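Side-chain contacts in oxidoreductase (Thermotoga maritima, PDB 1ZH8), which probably catalyses NADP-dependent interconversion of an alcohol and a carbonyl compound, as a dehydrogenase-like member of the GFO/IDH/MocA family: residues 157-162 with 276-281; 97-102 with 134-139; 33-38 with 63-68. All coordinates share one frame; numbering follows the deposited sequence. Where two conformers were deposited one is given.

Interaction 1. Residues 157-162 with 276-281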
loop_
_atom_site.group_PDB
_atom_site.type_symbol
_atom_site.label_atom_id
_atom_site.label_comp_id
_atom_site.label_asym_id
_atom_site.label_seq_id
_atom_site.Cartn_x
_atom_site.Cartn_y
_atom_site.Cartn_z
ATOM N N SER A 157 -18.378 7.227 -14.600
ATOM C CA SER A 157 -18.648 7.835 -15.895
ATOM C C SER A 157 -17.437 7.796 -16.828
ATOM O O SER A 157 -17.519 8.267 -17.952
ATOM C CB SER A 157 -19.156 9.271 -15.734
ATOM O OG SER A 157 -18.085 10.158 -15.463
ATOM N N GLY A 158 -16.326 7.240 -16.354
ATOM C CA GLY A 158 -15.116 7.076 -17.163
ATOM C C GLY A 158 -14.117 8.230 -17.130
ATOM O O GLY A 158 -13.266 8.327 -18.008
ATOM N N ALA A 159 -14.196 9.090 -16.113
ATOM C CA ALA A 159 -13.336 10.281 -16.024
ATOM C C ALA A 159 -11.832 9.967 -15.859
ATOM O O ALA A 159 -10.980 10.772 -16.240
ATOM C CB ALA A 159 -13.823 11.215 -14.915
ATOM N N ILE A 160 -11.507 8.809 -15.296
ATOM C CA ILE A 160 -10.106 8.385 -15.230
ATOM C C ILE A 160 -9.833 7.120 -16.064
ATOM O O ILE A 160 -8.763 6.514 -15.960
ATOM C CB ILE A 160 -9.640 8.165 -13.766
ATOM C CG1 ILE A 160 -10.609 7.248 -13.046
ATOM C CG2 ILE A 160 -9.541 9.492 -13.043
ATOM C CD1 ILE A 160 -10.081 6.664 -11.733
ATOM N N GLY A 161 -10.807 6.727 -16.880
ATOM C CA GLY A 161 -10.712 5.494 -17.645
ATOM C C GLY A 161 -11.012 4.309 -16.758
ATOM O O GLY A 161 -11.880 4.378 -15.894
ATOM N N ASP A 162 -10.301 3.209 -16.964
ATOM C CA ASP A 162 -10.538 2.020 -16.141
ATOM C C ASP A 162 -9.784 2.156 -14.822
ATOM O O ASP A 162 -8.574 2.361 -14.830
ATOM C CB ASP A 162 -10.139 0.739 -16.902
ATOM C CG ASP A 162 -10.965 0.544 -18.161
ATOM O OD1 ASP A 162 -12.205 0.405 -18.035
ATOM O OD2 ASP A 162 -10.386 0.557 -19.272
ATOM N N ILE A 276 -12.470 17.327 -4.647
ATOM C CA ILE A 276 -11.885 16.278 -5.446
ATOM C C ILE A 276 -10.990 16.978 -6.456
ATOM O O ILE A 276 -11.356 18.031 -6.986
ATOM C CB ILE A 276 -12.955 15.451 -6.187
ATOM C CG1 ILE A 276 -14.077 15.012 -5.235
ATOM C CG2 ILE A 276 -12.318 14.252 -6.899
ATOM C CD1 ILE A 276 -13.757 13.811 -4.409
ATOM N N VAL A 277 -9.807 16.412 -6.684
ATOM C CA VAL A 277 -8.921 16.892 -7.709
ATOM C C VAL A 277 -8.834 15.819 -8.798
ATOM O O VAL A 277 -8.520 14.661 -8.511
ATOM C CB VAL A 277 -7.542 17.271 -7.131
ATOM C CG1 VAL A 277 -6.570 17.644 -8.241
ATOM C CG2 VAL A 277 -7.690 18.419 -6.113
ATOM N N LEU A 278 -9.162 16.216 -10.034
ATOM C CA LEU A 278 -9.170 15.323 -11.189
ATOM C C LEU A 278 -8.042 15.756 -12.093
ATOM O O LEU A 278 -8.167 16.748 -12.796
ATOM C CB LEU A 278 -10.507 15.406 -11.947
ATOM C CG LEU A 278 -10.662 14.607 -13.256
ATOM C CD1 LEU A 278 -10.694 13.079 -13.005
ATOM C CD2 LEU A 278 -11.915 15.045 -13.989
ATOM N N ASN A 279 -6.940 15.018 -12.057
ATOM C CA ASN A 279 -5.724 15.418 -12.734
ATOM C C ASN A 279 -5.291 16.756 -12.168
ATOM O O ASN A 279 -4.882 16.820 -11.012
ATOM C CB ASN A 279 -5.918 15.414 -14.260
ATOM C CG ASN A 279 -6.389 14.053 -14.771
ATOM O OD1 ASN A 279 -5.739 13.038 -14.534
ATOM N ND2 ASN A 279 -7.529 14.026 -15.442
ATOM N N GLU A 280 -5.427 17.822 -12.945
ATOM C CA GLU A 280 -5.009 19.144 -12.506
ATOM C C GLU A 280 -6.191 19.991 -11.987
ATOM O O GLU A 280 -5.981 21.084 -11.420
ATOM C CB GLU A 280 -4.273 19.853 -13.640
ATOM C CG GLU A 280 -2.840 19.336 -13.897
ATOM C CD GLU A 280 -2.788 18.000 -14.646
ATOM O OE1 GLU A 280 -2.839 18.003 -15.899
ATOM O OE2 GLU A 280 -2.679 16.941 -13.976
ATOM N N GLU A 281 -7.413 19.454 -12.149
ATOM C CA GLU A 281 -8.642 20.223 -11.947
ATOM C C GLU A 281 -9.259 20.049 -10.570
ATOM O O GLU A 281 -9.627 18.940 -10.177
ATOM C CB GLU A 281 -9.675 19.862 -13.016
ATOM C CG GLU A 281 -10.964 20.665 -12.914
ATOM C CD GLU A 281 -12.079 20.159 -13.815
ATOM O OE1 GLU A 281 -11.933 19.088 -14.435
ATOM O OE2 GLU A 281 -13.123 20.836 -13.892
#

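Interaction 2. Residues 97-102 with 134-139. With EDO (1,2-ethanediol), chain G.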
loop_
_atom_site.group_PDB
_atom_site.type_symbol
_atom_site.label_atom_id
_atom_site.label_comp_id
_atom_site.label_asym_id
_atom_site.label_seq_id
_atom_site.Cartn_x
_atom_site.Cartn_y
_atom_site.Cartn_z
ATOM N N PRO A 97 -28.717 -7.694 20.844
ATOM C CA PRO A 97 -29.869 -7.912 21.745
ATOM C C PRO A 97 -30.869 -6.754 21.761
ATOM O O PRO A 97 -32.070 -7.004 21.884
ATOM C CB PRO A 97 -29.226 -8.114 23.135
ATOM C CG PRO A 97 -27.846 -7.581 23.014
ATOM C CD PRO A 97 -27.430 -7.777 21.572
ATOM N N PHE A 98 -30.395 -5.519 21.597
ATOM C CA PHE A 98 -31.283 -4.350 21.666
ATOM C C PHE A 98 -32.138 -4.184 20.403
ATOM O O PHE A 98 -33.314 -3.819 20.481
ATOM C CB PHE A 98 -30.499 -3.077 21.985
ATOM C CG PHE A 98 -30.242 -2.866 23.452
ATOM C CD1 PHE A 98 -29.956 -3.942 24.296
ATOM C CD2 PHE A 98 -30.283 -1.578 23.998
ATOM C CE1 PHE A 98 -29.726 -3.738 25.673
ATOM C CE2 PHE A 98 -30.036 -1.358 25.338
ATOM C CZ PHE A 98 -29.761 -2.432 26.190
ATOM N N ILE A 99 -31.555 -4.480 19.247
ATOM C CA ILE A 99 -32.317 -4.517 17.998
ATOM C C ILE A 99 -33.434 -5.552 18.120
ATOM O O ILE A 99 -34.592 -5.267 17.795
ATOM C CB ILE A 99 -31.406 -4.783 16.771
ATOM C CG1 ILE A 99 -30.561 -3.533 16.467
ATOM C CG2 ILE A 99 -32.238 -5.245 15.547
ATOM C CD1 ILE A 99 -29.356 -3.781 15.535
ATOM N N GLU A 100 -33.094 -6.732 18.630
ATOM C CA GLU A 100 -34.086 -7.791 18.792
ATOM C C GLU A 100 -35.206 -7.370 19.730
ATOM O O GLU A 100 -36.377 -7.676 19.472
ATOM C CB GLU A 100 -33.464 -9.100 19.297
ATOM C CG GLU A 100 -34.433 -10.281 19.179
ATOM C CD GLU A 100 -33.809 -11.624 19.494
ATOM O OE1 GLU A 100 -32.578 -11.687 19.703
ATOM O OE2 GLU A 100 -34.556 -12.627 19.536
ATOM N N LYS A 101 -34.855 -6.693 20.824
ATOM C CA LYS A 101 -35.882 -6.230 21.759
ATOM C C LYS A 101 -36.833 -5.258 21.038
ATOM O O LYS A 101 -38.047 -5.380 21.154
ATOM C CB LYS A 101 -35.263 -5.593 23.010
ATOM C CG LYS A 101 -34.932 -6.587 24.107
ATOM C CD LYS A 101 -33.800 -6.095 25.018
ATOM C CE LYS A 101 -33.299 -7.223 25.931
ATOM N NZ LYS A 101 -31.972 -6.941 26.563
ATOM N N ALA A 102 -36.279 -4.328 20.262
ATOM C CA ALA A 102 -37.096 -3.351 19.552
ATOM C C ALA A 102 -38.067 -4.012 18.555
ATOM O O ALA A 102 -39.253 -3.682 18.517
ATOM C CB ALA A 102 -36.208 -2.337 18.861
ATOM N N LYS A 134 -40.609 -4.268 10.483
ATOM C CA LYS A 134 -40.061 -2.996 10.926
ATOM C C LYS A 134 -38.695 -2.766 10.278
ATOM O O LYS A 134 -38.054 -3.710 9.828
ATOM C CB LYS A 134 -39.920 -3.006 12.442
ATOM C CG LYS A 134 -41.127 -3.546 13.202
ATOM C CD LYS A 134 -42.464 -2.882 12.826
ATOM C CE LYS A 134 -42.544 -1.441 13.283
ATOM N NZ LYS A 134 -43.971 -1.007 13.263
ATOM N N THR A 135 -38.251 -1.512 10.228
ATOM C CA THR A 135 -36.964 -1.191 9.621
ATOM C C THR A 135 -35.818 -1.327 10.633
ATOM O O THR A 135 -35.906 -0.786 11.749
ATOM C CB THR A 135 -36.940 0.243 9.052
ATOM O OG1 THR A 135 -37.961 0.388 8.055
ATOM C CG2 THR A 135 -35.560 0.558 8.426
ATOM N N VAL A 136 -34.764 -2.061 10.237
ATOM C CA VAL A 136 -33.462 -1.928 10.881
ATOM C C VAL A 136 -32.549 -1.133 9.950
ATOM O O VAL A 136 -32.322 -1.513 8.799
ATOM C CB VAL A 136 -32.804 -3.272 11.229
ATOM C CG1 VAL A 136 -31.439 -3.035 11.944
ATOM C CG2 VAL A 136 -33.719 -4.088 12.110
ATOM N N TYR A 137 -32.029 -0.023 10.469
ATOM C CA TYR A 137 -31.195 0.873 9.717
ATOM C C TYR A 137 -29.868 1.008 10.457
ATOM O O TYR A 137 -29.852 1.518 11.571
ATOM C CB TYR A 137 -31.903 2.216 9.600
ATOM C CG TYR A 137 -31.270 3.151 8.606
ATOM C CD1 TYR A 137 -30.042 3.775 8.877
ATOM C CD2 TYR A 137 -31.896 3.430 7.401
ATOM C CE1 TYR A 137 -29.453 4.641 7.959
ATOM C CE2 TYR A 137 -31.324 4.304 6.485
ATOM C CZ TYR A 137 -30.104 4.901 6.775
ATOM O OH TYR A 137 -29.540 5.750 5.864
ATOM N N ILE A 138 -28.769 0.517 9.867
ATOM C CA ILE A 138 -27.440 0.697 10.467
ATOM C C ILE A 138 -26.836 1.961 9.897
ATOM O O ILE A 138 -26.651 2.083 8.674
ATOM C CB ILE A 138 -26.450 -0.450 10.203
ATOM C CG1 ILE A 138 -27.082 -1.817 10.486
ATOM C CG2 ILE A 138 -25.176 -0.231 11.069
ATOM C CD1 ILE A 138 -27.655 -1.998 11.941
ATOM N N ALA A 139 -26.533 2.885 10.799
ATOM C CA ALA A 139 -26.252 4.270 10.445
ATOM C C ALA A 139 -24.779 4.426 10.090
ATOM O O ALA A 139 -23.927 4.803 10.937
ATOM C CB ALA A 139 -26.659 5.215 11.608
HETATM C C1 EDO G . -41.910 0.281 6.214
HETATM O O1 EDO G . -42.131 1.227 7.270
HETATM C C2 EDO G . -40.735 -0.634 6.564
HETATM O O2 EDO G . -40.701 -0.925 7.971
#

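Interaction 3. Residues 33-38 with 63-68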
loop_
_atom_site.group_PDB
_atom_site.type_symbol
_atom_site.label_atom_id
_atom_site.label_comp_id
_atom_site.label_asym_id
_atom_site.label_seq_id
_atom_site.Cartn_x
_atom_site.Cartn_y
_atom_site.Cartn_z
ATOM N N LEU A 33 -23.164 14.253 17.858
ATOM C CA LEU A 33 -23.300 13.904 16.457
ATOM C C LEU A 33 -24.787 13.767 16.089
ATOM O O LEU A 33 -25.239 14.355 15.111
ATOM C CB LEU A 33 -22.492 12.627 16.158
ATOM C CG LEU A 33 -20.975 12.692 16.441
ATOM C CD1 LEU A 33 -20.307 11.375 16.130
ATOM C CD2 LEU A 33 -20.276 13.815 15.641
ATOM N N HIS A 34 -25.553 13.035 16.906
ATOM C CA HIS A 34 -26.974 12.789 16.606
ATOM C C HIS A 34 -27.898 13.944 16.922
ATOM O O HIS A 34 -28.713 14.321 16.097
ATOM C CB HIS A 34 -27.463 11.483 17.240
ATOM C CG HIS A 34 -26.953 10.261 16.543
ATOM N ND1 HIS A 34 -27.680 9.094 16.448
ATOM C CD2 HIS A 34 -25.795 10.039 15.871
ATOM C CE1 HIS A 34 -26.981 8.199 15.773
ATOM N NE2 HIS A 34 -25.837 8.750 15.405
ATOM N N LEU A 35 -27.767 14.516 18.108
ATOM C CA LEU A 35 -28.665 15.581 18.500
ATOM C C LEU A 35 -28.592 16.808 17.578
ATOM O O LEU A 35 -29.627 17.291 17.136
ATOM C CB LEU A 35 -28.450 15.978 19.951
ATOM C CG LEU A 35 -29.475 16.960 20.512
ATOM C CD1 LEU A 35 -30.860 16.311 20.621
ATOM C CD2 LEU A 35 -28.990 17.433 21.864
ATOM N N PRO A 36 -27.389 17.305 17.262
ATOM C CA PRO A 36 -27.385 18.504 16.404
ATOM C C PRO A 36 -28.013 18.237 15.018
ATOM O O PRO A 36 -28.677 19.104 14.455
ATOM C CB PRO A 36 -25.888 18.857 16.264
ATOM C CG PRO A 36 -25.198 18.101 17.326
ATOM C CD PRO A 36 -26.026 16.862 17.597
ATOM N N ALA A 37 -27.810 17.047 14.481
ATOM C CA ALA A 37 -28.453 16.673 13.239
ATOM C C ALA A 37 -29.971 16.601 13.421
ATOM O O ALA A 37 -30.727 17.170 12.631
ATOM C CB ALA A 37 -27.895 15.369 12.738
ATOM N N LEU A 38 -30.407 15.931 14.486
ATOM C CA LEU A 38 -31.826 15.813 14.827
ATOM C C LEU A 38 -32.508 17.141 15.039
ATOM O O LEU A 38 -33.663 17.317 14.646
ATOM C CB LEU A 38 -32.001 14.940 16.054
ATOM C CG LEU A 38 -31.948 13.454 15.711
ATOM C CD1 LEU A 38 -31.960 12.614 17.011
ATOM C CD2 LEU A 38 -33.093 13.041 14.704
ATOM N N LYS A 63 -32.365 17.529 29.055
ATOM C CA LYS A 63 -32.417 19.000 29.100
ATOM C C LYS A 63 -31.977 19.632 27.783
ATOM O O LYS A 63 -32.587 20.605 27.331
ATOM C CB LYS A 63 -31.612 19.586 30.274
ATOM C CG LYS A 63 -32.340 19.523 31.610
ATOM C CD LYS A 63 -31.747 20.500 32.619
HETATM N N MSE A 64 -30.925 19.084 27.173
HETATM C CA MSE A 64 -30.495 19.529 25.853
HETATM C C MSE A 64 -31.631 19.400 24.817
HETATM O O MSE A 64 -31.756 20.239 23.931
HETATM C CB MSE A 64 -29.242 18.765 25.407
HETATM C CG MSE A 64 -28.016 18.924 26.336
HETATM SE SE MSE A 64 -26.452 17.729 25.893
HETATM C CE MSE A 64 -25.407 18.985 24.673
ATOM N N VAL A 65 -32.465 18.365 24.954
ATOM C CA VAL A 65 -33.572 18.068 24.029
ATOM C C VAL A 65 -34.794 18.947 24.227
ATOM O O VAL A 65 -35.415 19.387 23.257
ATOM C CB VAL A 65 -34.030 16.591 24.161
ATOM C CG1 VAL A 65 -35.304 16.315 23.328
ATOM C CG2 VAL A 65 -32.906 15.660 23.757
ATOM N N GLY A 66 -35.146 19.172 25.490
ATOM C CA GLY A 66 -36.353 19.895 25.883
ATOM C C GLY A 66 -36.967 19.220 27.108
ATOM O O GLY A 66 -36.656 19.576 28.251
ATOM N N ASN A 67 -37.822 18.231 26.867
ATOM C CA ASN A 67 -38.548 17.565 27.935
ATOM C C ASN A 67 -39.030 16.148 27.575
ATOM O O ASN A 67 -40.210 15.829 27.721
ATOM C CB ASN A 67 -39.741 18.419 28.352
ATOM C CG ASN A 67 -40.308 18.000 29.700
ATOM O OD1 ASN A 67 -39.582 17.513 30.570
ATOM N ND2 ASN A 67 -41.612 18.180 29.873
ATOM N N PRO A 68 -38.125 15.289 27.085
ATOM C CA PRO A 68 -38.632 13.955 26.810
ATOM C C PRO A 68 -38.779 13.188 28.121
ATOM O O PRO A 68 -38.160 13.556 29.120
ATOM C CB PRO A 68 -37.525 13.345 25.961
ATOM C CG PRO A 68 -36.297 14.013 26.467
ATOM C CD PRO A 68 -36.694 15.412 26.767
#

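Interaction 1. Residues 157-162 with 276-281
The backbone of L278, whose side chain meets A159 and I160 across this contact, is fixed by the shortest hydrogen bond within the two segments, L278 N to E281 O at 2.8 Å. A second bond runs back from E281 N to L278 O at 2.9 Å, and this pair closes the type II' turn from L278 to E281 that joins strand 275-278 to strand 281-284 in a tight hairpin. The leucine side chain leaves the end of its strand with CG anti to the backbone N (chi1 176°), and the next torsion turns the CD1 methyl to the loop 157-162. That single methyl does all the close touching. It lies 3.8 Å from I160 CG2 and 4.1 Å from A159 CB, while A159 O is also near CD1, at 4.0 Å. I160 offers CG2 because its chi1 of 52° sends the longer CG1-CD1 branch elsewhere, and the two side chains run at a slant to one another.

The loop is shaped by its own backbone. G158, with phi 90°, ends helix 146-156 in a Schellman motif, and G161 N bonds to G158 O at 3.1 Å to close a type I turn, with A159 and I160 at its corner. Both I160 and L278 also touch I269 of the neighbouring strand 268-272, so the contact brings the turn after a helix against the hairpin near one edge of the mixed sheet in the C-terminal domain. No hydrogen bond joins the two segments, and the buried surface is a modest 119 Å². The contact therefore rests on dispersion and the burial of methyl groups, without the directional pull of polar bonds.

Interaction 2. Residues 97-102 with 134-139
On one face of the Rossmann-type sheet, I99 of helix 95-104 packs against V136 and I138 of the edge strand 136-139. The nearest approach is methyl to methyl, I99 CG2 lying 3.9 Å from V136 CG2, and the two side chains cross at about a right angle. I99 reaches the strand with both branches: CG2 stands anti to the backbone N, while CG1 (chi1 -72°) carries CD1 farther along the strand to I138. There the distance from I99 CD1 to I138 CD1 is 4.4 Å, a looser touch than the first. For V136, chi1 of -179° sets CG1 anti to the backbone N and leaves CG2 beside that N, the branch that meets the isoleucine. The closest pair of CA atoms, those of I99 and V136, is 7.7 Å apart.

Helix 95-104 follows strand 85-88 and leads into strand 108-112, forming the connecting helix of a parallel beta-alpha-beta crossover. A102 on the same helix touches V109 of strand 108-112, so the helix spans two adjacent strands, 108-112 and 136-139. Between V136 and I138, Y137 turns to the other side of the strand, where it touches E294 of helix 290-303 and its OH is hydrogen-bonded to D297 OD2. The side chain of I138 lies about 8 Å from the bound NADP, which places the apolar packing near the cofactor without making it part of the cofactor site. Just before the strand, T135 OG1 lies 3.0 Å from O2 of a 1,2-ethanediol, probably from the crystallisation liquor, which is also hydrogen-bonded to E133 O and V302 O.

Interaction 3. Residues 33-38 with 63-68
M64, present as selenomethionine, makes the first touch on helix 55-65: its CB lies 3.8 Å from L35 CD2. The contact is made at the root of the side chain, and the long arm beyond CB, bent at the SE-bearing end, comes no nearer to the leucine. The carbonyl O of M64 is also hydrogen-bonded to K39 NZ, a polar link from the same residue to the end of helix 28-39.

V65 follows and takes the other leucine methyl. Its CG2 is 3.8 Å from L35 CD1. L35 thus opens as a fork, one methyl on each of two successive residues. Its chi1 of -172° extends the side chain from helix 28-39, and chi2 of 68° sets the fork so that it crosses both M64 and V65 at a slant. The closest CA atoms, of L35 and V65, stand 7.8 Å apart, and no hydrogen bond joins the segments.

At G66, whose phi is positive, the backbone leaves the helix, and the chain runs on through N67 to P68 toward strand 69-71. Two residues before L35, L33 touches the bound NADP. L35 and V65 both also rest on I47 of strand 45-51, so the two helices, 28-39 and 55-65, lie side by side on one face of the parallel sheet. A37 and L38 of helix 28-39 also touch helix 290-303, and L38 reaches I47 of strand 45-51 as well.

From the N terminus, interaction 3 comes first: it closes a loop of 24 residues through strand 45-51 and pairs the first two helices of the Rossmann-type domain. Interaction 2 follows, closing 31 residues that include strand 108-112 and helix 119-131, and holds a helix to the edge strand of the same sheet. Interaction 1 comes last and closes the longest loop, 113 residues, within the mixed-sheet C-terminal domain. All three stand in series, so none nests or crosses. The centres of interactions 2 and 3 are 21 Å apart, whereas interaction 1 lies about 39 Å and 41 Å from them, centre to centre.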